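Local coordinates for Cgl0159-like domain-containing protein (Corynebacterium glutamicum, PDB 3FOK), which is of unknown function but belongs to a family of TIM-barrel proteins and adopts a barrel of parallel strands ringed by helices, at residues L181-S186 / A207-L212; L223-E228 / F255-H260. All coordinates share one frame; numbering follows the deposited sequence.

Contact 1: L181-S186 / A207-L212; sequences LEPFMS and AIAAGL
I208 and M185, a selenomethionine, meet through their chain ends, with CD1 of the isoleucine 4.3 Å from CE of M185. The M185 side chain leaves its strand beside the helix rather than directly at it, and folding about chi1 and chi2 (-68° and -64°) brings the terminal methyl across. I208 also packs on G55 of a neighbouring subunit, so the end of the helix borders the next copy of the protein as well as its own strand. One residue on, A209 brings the CA atoms of the two segments closest, its CA 6.3 Å from the CA of P183. Its small CB rests 3.8 Å from CB of the P183 ring and 4.1 Å from CD1 of L181. With CG anti to the carbonyl carbon (chi1 -56°) and the chain then extended, L181 lays CD1 against the helix end, 3.7 Å from the A209 carbonyl O. That oxygen is already taken by the backbone N of L212, in a 2.9 Å bond. No hydrogen bond joins the segments; alternate residues L181, P183 and M185 give the strand its apolar outer side. A barrel strand covered by the next helix in the chain, here after the short antiparallel strand 192-195, is the beta-alpha unit of a TIM barrel.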
ATOM      1  N   LEU A 181      13.979 -20.752  -6.012  1.00 19.38           N
ATOM      2  CA  LEU A 181      12.778 -20.307  -6.715  1.00 18.86           C
ATOM      3  C   LEU A 181      12.245 -21.431  -7.603  1.00 19.34           C
ATOM      4  O   LEU A 181      13.001 -22.027  -8.377  1.00 18.76           O
ATOM      5  CB  LEU A 181      13.069 -19.077  -7.588  1.00 18.79           C
ATOM      6  CG  LEU A 181      13.664 -17.808  -6.973  1.00 18.60           C
ATOM      7  CD1 LEU A 181      13.662 -16.709  -8.027  1.00 19.37           C
ATOM      8  CD2 LEU A 181      12.862 -17.371  -5.764  1.00 19.39           C
ATOM      9  N   GLU A 182      10.948 -21.715  -7.488  1.00 18.46           N
ATOM     10  CA  GLU A 182      10.311 -22.751  -8.294  1.00 17.90           C
ATOM     11  C   GLU A 182       9.454 -22.030  -9.328  1.00 18.18           C
ATOM     12  O   GLU A 182       8.317 -21.653  -9.046  1.00 17.84           O
ATOM     13  CB  GLU A 182       9.430 -23.649  -7.421  1.00 19.04           C
ATOM     14  CG  GLU A 182       8.971 -24.935  -8.108  1.00 21.87           C
ATOM     15  CD  GLU A 182       8.061 -25.782  -7.229  1.00 23.81           C
ATOM     16  OE1 GLU A 182       8.333 -25.895  -6.015  1.00 24.09           O
ATOM     17  OE2 GLU A 182       7.080 -26.348  -7.754  1.00 26.01           O
ATOM     18  N   PRO A 183       9.994 -21.820 -10.540  1.00 18.49           N
ATOM     19  CA  PRO A 183       9.263 -21.131 -11.603  1.00 18.07           C
ATOM     20  C   PRO A 183       8.416 -22.049 -12.474  1.00 19.20           C
ATOM     21  O   PRO A 183       8.661 -23.252 -12.564  1.00 20.03           O
ATOM     22  CB  PRO A 183      10.376 -20.474 -12.392  1.00 17.13           C
ATOM     23  CG  PRO A 183      11.408 -21.559 -12.388  1.00 17.93           C
ATOM     24  CD  PRO A 183      11.389 -22.068 -10.954  1.00 18.02           C
ATOM     25  N   PHE A 184       7.426 -21.447 -13.124  1.00 19.48           N
ATOM     26  CA  PHE A 184       6.507 -22.147 -14.009  1.00 18.91           C
ATOM     27  C   PHE A 184       5.773 -21.117 -14.847  1.00 20.64           C
ATOM     28  O   PHE A 184       5.571 -19.983 -14.414  1.00 20.18           O
ATOM     29  CB  PHE A 184       5.425 -22.888 -13.216  1.00 17.99           C
ATOM     30  CG  PHE A 184       5.823 -24.240 -12.721  1.00 17.57           C
ATOM     31  CD1 PHE A 184       6.088 -25.274 -13.611  1.00 18.14           C
ATOM     32  CD2 PHE A 184       5.866 -24.498 -11.355  1.00 15.86           C
ATOM     33  CE1 PHE A 184       6.386 -26.554 -13.145  1.00 18.32           C
ATOM     34  CE2 PHE A 184       6.162 -25.769 -10.879  1.00 16.85           C
ATOM     35  CZ  PHE A 184       6.422 -26.803 -11.777  1.00 16.51           C
HETATM   36  N   MSE A 185       5.387 -21.517 -16.051  1.00 21.60           N
HETATM   37  CA  MSE A 185       4.577 -20.661 -16.896  1.00 23.13           C
HETATM   38  C   MSE A 185       3.253 -21.365 -16.645  1.00 21.69           C
HETATM   39  O   MSE A 185       3.200 -22.595 -16.687  1.00 21.72           O
HETATM   40  CB  MSE A 185       4.973 -20.781 -18.370  1.00 26.24           C
HETATM   41  CG  MSE A 185       6.353 -20.221 -18.710  1.00 33.43           C
HETATM   42 SE   MSE A 185       6.556 -18.312 -18.444  1.00 40.97          SE
HETATM   43  CE  MSE A 185       7.033 -18.350 -16.600  1.00 41.25           C
ATOM     44  N   SER A 186       2.199 -20.616 -16.344  1.00 21.36           N
ATOM     45  CA  SER A 186       0.910 -21.240 -16.073  1.00 21.66           C
ATOM     46  C   SER A 186      -0.213 -20.600 -16.871  1.00 21.85           C
ATOM     47  O   SER A 186      -0.144 -19.424 -17.219  1.00 24.20           O
ATOM     48  CB  SER A 186       0.589 -21.158 -14.579  1.00 20.48           C
ATOM     49  OG  SER A 186       1.565 -21.831 -13.806  1.00 21.30           O
ATOM     50  N   ALA A 207      14.374 -17.817 -17.323  1.00 16.15           N
ATOM     51  CA  ALA A 207      14.943 -16.528 -17.716  1.00 16.60           C
ATOM     52  C   ALA A 207      14.287 -15.392 -16.935  1.00 16.96           C
ATOM     53  O   ALA A 207      14.933 -14.402 -16.598  1.00 18.44           O
ATOM     54  CB  ALA A 207      14.764 -16.307 -19.209  1.00 15.12           C
ATOM     55  N   ILE A 208      13.001 -15.548 -16.639  1.00 16.31           N
ATOM     56  CA  ILE A 208      12.263 -14.541 -15.894  1.00 16.29           C
ATOM     57  C   ILE A 208      12.605 -14.588 -14.410  1.00 16.92           C
ATOM     58  O   ILE A 208      12.957 -13.570 -13.817  1.00 19.22           O
ATOM     59  CB  ILE A 208      10.734 -14.724 -16.078  1.00 15.86           C
ATOM     60  CG1 ILE A 208      10.348 -14.417 -17.530  1.00 12.69           C
ATOM     61  CG2 ILE A 208       9.977 -13.810 -15.117  1.00 14.06           C
ATOM     62  CD1 ILE A 208       8.921 -14.752 -17.873  1.00 12.19           C
ATOM     63  N   ALA A 209      12.512 -15.772 -13.815  1.00 15.36           N
ATOM     64  CA  ALA A 209      12.805 -15.929 -12.393  1.00 15.59           C
ATOM     65  C   ALA A 209      14.228 -15.490 -12.044  1.00 15.82           C
ATOM     66  O   ALA A 209      14.448 -14.799 -11.053  1.00 16.45           O
ATOM     67  CB  ALA A 209      12.589 -17.380 -11.971  1.00 14.01           C
ATOM     68  N   ALA A 210      15.190 -15.893 -12.865  1.00 16.15           N
ATOM     69  CA  ALA A 210      16.587 -15.549 -12.635  1.00 14.70           C
ATOM     70  C   ALA A 210      16.793 -14.044 -12.513  1.00 14.97           C
ATOM     71  O   ALA A 210      17.686 -13.592 -11.795  1.00 17.19           O
ATOM     72  CB  ALA A 210      17.450 -16.100 -13.769  1.00 14.73           C
ATOM     73  N   GLY A 211      15.966 -13.271 -13.214  1.00 14.31           N
ATOM     74  CA  GLY A 211      16.102 -11.825 -13.174  1.00 13.46           C
ATOM     75  C   GLY A 211      15.423 -11.126 -12.006  1.00 12.66           C
ATOM     76  O   GLY A 211      15.473  -9.899 -11.910  1.00 12.38           O
ATOM     77  N   LEU A 212      14.791 -11.891 -11.120  1.00 10.10           N
ATOM     78  CA  LEU A 212      14.094 -11.316  -9.969  1.00 10.85           C
ATOM     79  C   LEU A 212      15.041 -11.095  -8.793  1.00 10.68           C
ATOM     80  O   LEU A 212      15.761 -12.000  -8.379  1.00 10.20           O
ATOM     81  CB  LEU A 212      12.945 -12.232  -9.530  1.00  9.30           C
ATOM     82  CG  LEU A 212      11.836 -12.502 -10.550  1.00 10.83           C
ATOM     83  CD1 LEU A 212      10.840 -13.502  -9.983  1.00  9.08           C
ATOM     84  CD2 LEU A 212      11.140 -11.194 -10.904  1.00  9.77           C
TER

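Contact 2: L223-E228 / F255-H260; sequences LPVVEE and FASWEH
V225 and W258 bring the two backbones nearest, their CA atoms 6.8 Å apart where the chain leaving strand 219-224 passes helix 252-261. V225 carries the whole contact from its side, and it does so with a forked side chain whose two methyls go to consecutive residues of the helix. CG1, set anti to the backbone N (chi1 -180°), reaches S257, lying 3.8 Å from its CB and equally far from its carbonyl O. The hydroxyl of S257 comes near the same methyl, OG being 4.0 Å from CG1, but its polar partner is the carbonyl O of T254, within the helix's own first turns. The other methyl, CG2, approaches the five-membered part of the W258 indole at an oblique angle, 3.6 Å from CD1 and 4.1 Å from NE1. The two side chains run roughly perpendicular. The first bond of the W258 side chain leaves the helix beside the valine, and the torsion (chi1 -65°) brings the five-membered ring back to CG2; the backbone CA of F255 lies over one face, near the ring's margin. The contact is small, 114 Å² in all, and wholly by van der Waals packing. V225 also packs on L242 of strand 240-243, whereas V226 turns away to T199 and V202 of helix 199-210. The segment 223-228 therefore has neighbouring barrel helices on different sides. Here a segment emerging from the C-terminal end of a barrel strand touches the helix that follows the next strand, an arrangement belonging to the rim of a TIM barrel, the end where enzymes of this fold carry their active sites, although this protein's function is unknown.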
ATOM      1  N   LEU A 223      13.499 -26.888 -10.585  1.00 21.04           N
ATOM      2  CA  LEU A 223      12.822 -27.140 -11.849  1.00 20.77           C
ATOM      3  C   LEU A 223      12.227 -28.530 -12.008  1.00 22.64           C
ATOM      4  O   LEU A 223      12.622 -29.474 -11.324  1.00 23.65           O
ATOM      5  CB  LEU A 223      13.794 -26.896 -13.005  1.00 20.60           C
ATOM      6  CG  LEU A 223      14.571 -25.578 -13.017  1.00 19.88           C
ATOM      7  CD1 LEU A 223      15.501 -25.559 -14.214  1.00 18.02           C
ATOM      8  CD2 LEU A 223      13.612 -24.403 -13.064  1.00 19.49           C
ATOM      9  N   PRO A 224      11.254 -28.664 -12.925  1.00 22.78           N
ATOM     10  CA  PRO A 224      10.600 -29.947 -13.188  1.00 23.69           C
ATOM     11  C   PRO A 224      11.387 -30.690 -14.265  1.00 25.47           C
ATOM     12  O   PRO A 224      11.910 -30.065 -15.192  1.00 26.55           O
ATOM     13  CB  PRO A 224       9.224 -29.524 -13.680  1.00 23.35           C
ATOM     14  CG  PRO A 224       9.553 -28.317 -14.495  1.00 22.37           C
ATOM     15  CD  PRO A 224      10.537 -27.569 -13.608  1.00 21.34           C
ATOM     16  N   VAL A 225      11.492 -32.010 -14.139  1.00 26.35           N
ATOM     17  CA  VAL A 225      12.208 -32.792 -15.140  1.00 26.73           C
ATOM     18  C   VAL A 225      11.299 -32.850 -16.354  1.00 28.48           C
ATOM     19  O   VAL A 225      10.249 -33.488 -16.331  1.00 28.59           O
ATOM     20  CB  VAL A 225      12.507 -34.211 -14.640  1.00 26.66           C
ATOM     21  CG1 VAL A 225      13.263 -34.988 -15.705  1.00 25.42           C
ATOM     22  CG2 VAL A 225      13.320 -34.139 -13.358  1.00 24.84           C
ATOM     23  N   VAL A 226      11.715 -32.173 -17.415  1.00 30.34           N
ATOM     24  CA  VAL A 226      10.926 -32.085 -18.632  1.00 31.95           C
ATOM     25  C   VAL A 226      11.648 -32.600 -19.874  1.00 33.47           C
ATOM     26  O   VAL A 226      12.818 -32.973 -19.822  1.00 33.96           O
ATOM     27  CB  VAL A 226      10.490 -30.610 -18.836  1.00 31.91           C
ATOM     28  CG1 VAL A 226       9.868 -30.403 -20.200  1.00 34.87           C
ATOM     29  CG2 VAL A 226       9.506 -30.227 -17.750  1.00 31.30           C
ATOM     30  N   GLU A 227      10.922 -32.631 -20.987  1.00 35.39           N
ATOM     31  CA  GLU A 227      11.455 -33.074 -22.267  1.00 37.29           C
ATOM     32  C   GLU A 227      12.652 -32.196 -22.640  1.00 37.49           C
ATOM     33  O   GLU A 227      12.639 -30.997 -22.376  1.00 37.34           O
ATOM     34  CB  GLU A 227      10.375 -32.945 -23.345  1.00 39.93           C
ATOM     35  CG  GLU A 227      10.499 -33.963 -24.452  1.00 44.80           C
ATOM     36  CD  GLU A 227       9.999 -35.326 -24.019  1.00 47.74           C
ATOM     37  OE1 GLU A 227       8.767 -35.487 -23.880  1.00 49.15           O
ATOM     38  OE2 GLU A 227      10.835 -36.231 -23.808  1.00 49.54           O
ATOM     39  N   GLU A 228      13.686 -32.798 -23.237  1.00 38.70           N
ATOM     40  CA  GLU A 228      14.889 -32.060 -23.671  1.00 39.70           C
ATOM     41  C   GLU A 228      15.600 -31.203 -22.569  1.00 40.82           C
ATOM     42  O   GLU A 228      15.903 -30.036 -22.828  1.00 39.94           O
ATOM     43  CB  GLU A 228      14.491 -31.138 -24.838  1.00 40.28           C
ATOM     44  CG  GLU A 228      14.549 -31.767 -26.219  1.00 41.69           C
ATOM     45  CD  GLU A 228      14.254 -30.768 -27.322  1.00 44.25           C
ATOM     46  OE1 GLU A 228      13.068 -30.416 -27.507  1.00 44.44           O
ATOM     47  OE2 GLU A 228      15.212 -30.322 -27.995  1.00 44.54           O
ATOM     48  N   PHE A 255      12.080 -42.390 -11.962  1.00 40.28           N
ATOM     49  CA  PHE A 255      13.423 -42.425 -11.393  1.00 38.52           C
ATOM     50  C   PHE A 255      14.492 -42.334 -12.479  1.00 38.35           C
ATOM     51  O   PHE A 255      15.547 -41.730 -12.277  1.00 37.89           O
ATOM     52  CB  PHE A 255      13.624 -43.708 -10.581  1.00 37.61           C
ATOM     53  CG  PHE A 255      12.992 -43.674  -9.220  1.00 37.07           C
ATOM     54  CD1 PHE A 255      13.444 -42.783  -8.253  1.00 36.80           C
ATOM     55  CD2 PHE A 255      11.944 -44.532  -8.904  1.00 37.13           C
ATOM     56  CE1 PHE A 255      12.862 -42.745  -6.987  1.00 36.76           C
ATOM     57  CE2 PHE A 255      11.354 -44.504  -7.638  1.00 36.78           C
ATOM     58  CZ  PHE A 255      11.814 -43.609  -6.679  1.00 36.28           C
ATOM     59  N   ALA A 256      14.212 -42.929 -13.634  1.00 37.38           N
ATOM     60  CA  ALA A 256      15.153 -42.919 -14.747  1.00 35.83           C
ATOM     61  C   ALA A 256      15.357 -41.514 -15.303  1.00 35.20           C
ATOM     62  O   ALA A 256      16.479 -41.132 -15.633  1.00 35.20           O
ATOM     63  CB  ALA A 256      14.665 -43.854 -15.851  1.00 34.50           C
ATOM     64  N   SER A 257      14.276 -40.747 -15.413  1.00 34.17           N
ATOM     65  CA  SER A 257      14.376 -39.389 -15.933  1.00 33.59           C
ATOM     66  C   SER A 257      15.188 -38.512 -14.982  1.00 33.51           C
ATOM     67  O   SER A 257      15.934 -37.637 -15.422  1.00 33.47           O
ATOM     68  CB  SER A 257      12.983 -38.792 -16.139  1.00 32.88           C
ATOM     69  OG  SER A 257      12.263 -38.735 -14.922  1.00 33.92           O
ATOM     70  N   TRP A 258      15.040 -38.750 -13.681  1.00 32.34           N
ATOM     71  CA  TRP A 258      15.781 -37.990 -12.681  1.00 32.23           C
ATOM     72  C   TRP A 258      17.260 -38.322 -12.813  1.00 33.23           C
ATOM     73  O   TRP A 258      18.112 -37.433 -12.830  1.00 33.51           O
ATOM     74  CB  TRP A 258      15.318 -38.356 -11.266  1.00 30.18           C
ATOM     75  CG  TRP A 258      13.900 -37.997 -10.949  1.00 28.46           C
ATOM     76  CD1 TRP A 258      13.015 -37.343 -11.755  1.00 27.88           C
ATOM     77  CD2 TRP A 258      13.204 -38.272  -9.727  1.00 27.39           C
ATOM     78  NE1 TRP A 258      11.810 -37.194 -11.112  1.00 29.23           N
ATOM     79  CE2 TRP A 258      11.899 -37.754  -9.865  1.00 27.50           C
ATOM     80  CE3 TRP A 258      13.558 -38.903  -8.527  1.00 26.91           C
ATOM     81  CZ2 TRP A 258      10.944 -37.849  -8.849  1.00 26.93           C
ATOM     82  CZ3 TRP A 258      12.605 -38.997  -7.513  1.00 26.71           C
ATOM     83  CH2 TRP A 258      11.315 -38.471  -7.683  1.00 26.49           C
ATOM     84  N   GLU A 259      17.551 -39.616 -12.901  1.00 34.03           N
ATOM     85  CA  GLU A 259      18.918 -40.094 -13.025  1.00 34.91           C
ATOM     86  C   GLU A 259      19.633 -39.421 -14.194  1.00 34.26           C
ATOM     87  O   GLU A 259      20.795 -39.035 -14.077  1.00 33.41           O
ATOM     88  CB  GLU A 259      18.920 -41.616 -13.201  1.00 37.67           C
ATOM     89  CG  GLU A 259      20.302 -42.243 -13.269  1.00 41.04           C
ATOM     90  CD  GLU A 259      20.251 -43.762 -13.239  1.00 44.07           C
ATOM     91  OE1 GLU A 259      19.507 -44.352 -14.053  1.00 45.15           O
ATOM     92  OE2 GLU A 259      20.958 -44.365 -12.403  1.00 45.36           O
ATOM     93  N   HIS A 260      18.940 -39.276 -15.320  1.00 33.51           N
ATOM     94  CA  HIS A 260      19.536 -38.631 -16.485  1.00 32.34           C
ATOM     95  C   HIS A 260      19.768 -37.145 -16.248  1.00 31.32           C
ATOM     96  O   HIS A 260      20.874 -36.641 -16.436  1.00 31.93           O
ATOM     97  CB  HIS A 260      18.652 -38.785 -17.721  1.00 33.60           C
ATOM     98  CG  HIS A 260      19.058 -37.889 -18.852  1.00 35.06           C
ATOM     99  ND1 HIS A 260      20.264 -38.021 -19.508  1.00 35.08           N
ATOM    100  CD2 HIS A 260      18.454 -36.804 -19.389  1.00 35.66           C
ATOM    101  CE1 HIS A 260      20.386 -37.053 -20.398  1.00 35.81           C
ATOM    102  NE2 HIS A 260      19.303 -36.300 -20.345  1.00 37.03           N
TER

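Overall arrangement
Contact 1 and contact 2 lie in series along the chain, the first closing before the second opens, with centres about 18 Å apart. Strands 179-189 and 219-224, on which their first segments lie, are parallel neighbours in the barrel sheet, and the chain passes from one to the other through strand 192-195 and helix 199-210, a beta-alpha-beta crossover of the TIM barrel. The two contacts touch directly: P183 CG packs 3.7 Å from L223 CD2, and F184 CE1 lies 3.9 Å from P224 CG. Contact 1 is buried and borders a second subunit, whereas no other chain reaches contact 2. Contact 1 joins a barrel strand to its helix, and contact 2 joins the chain just beyond the next strand to a later helix.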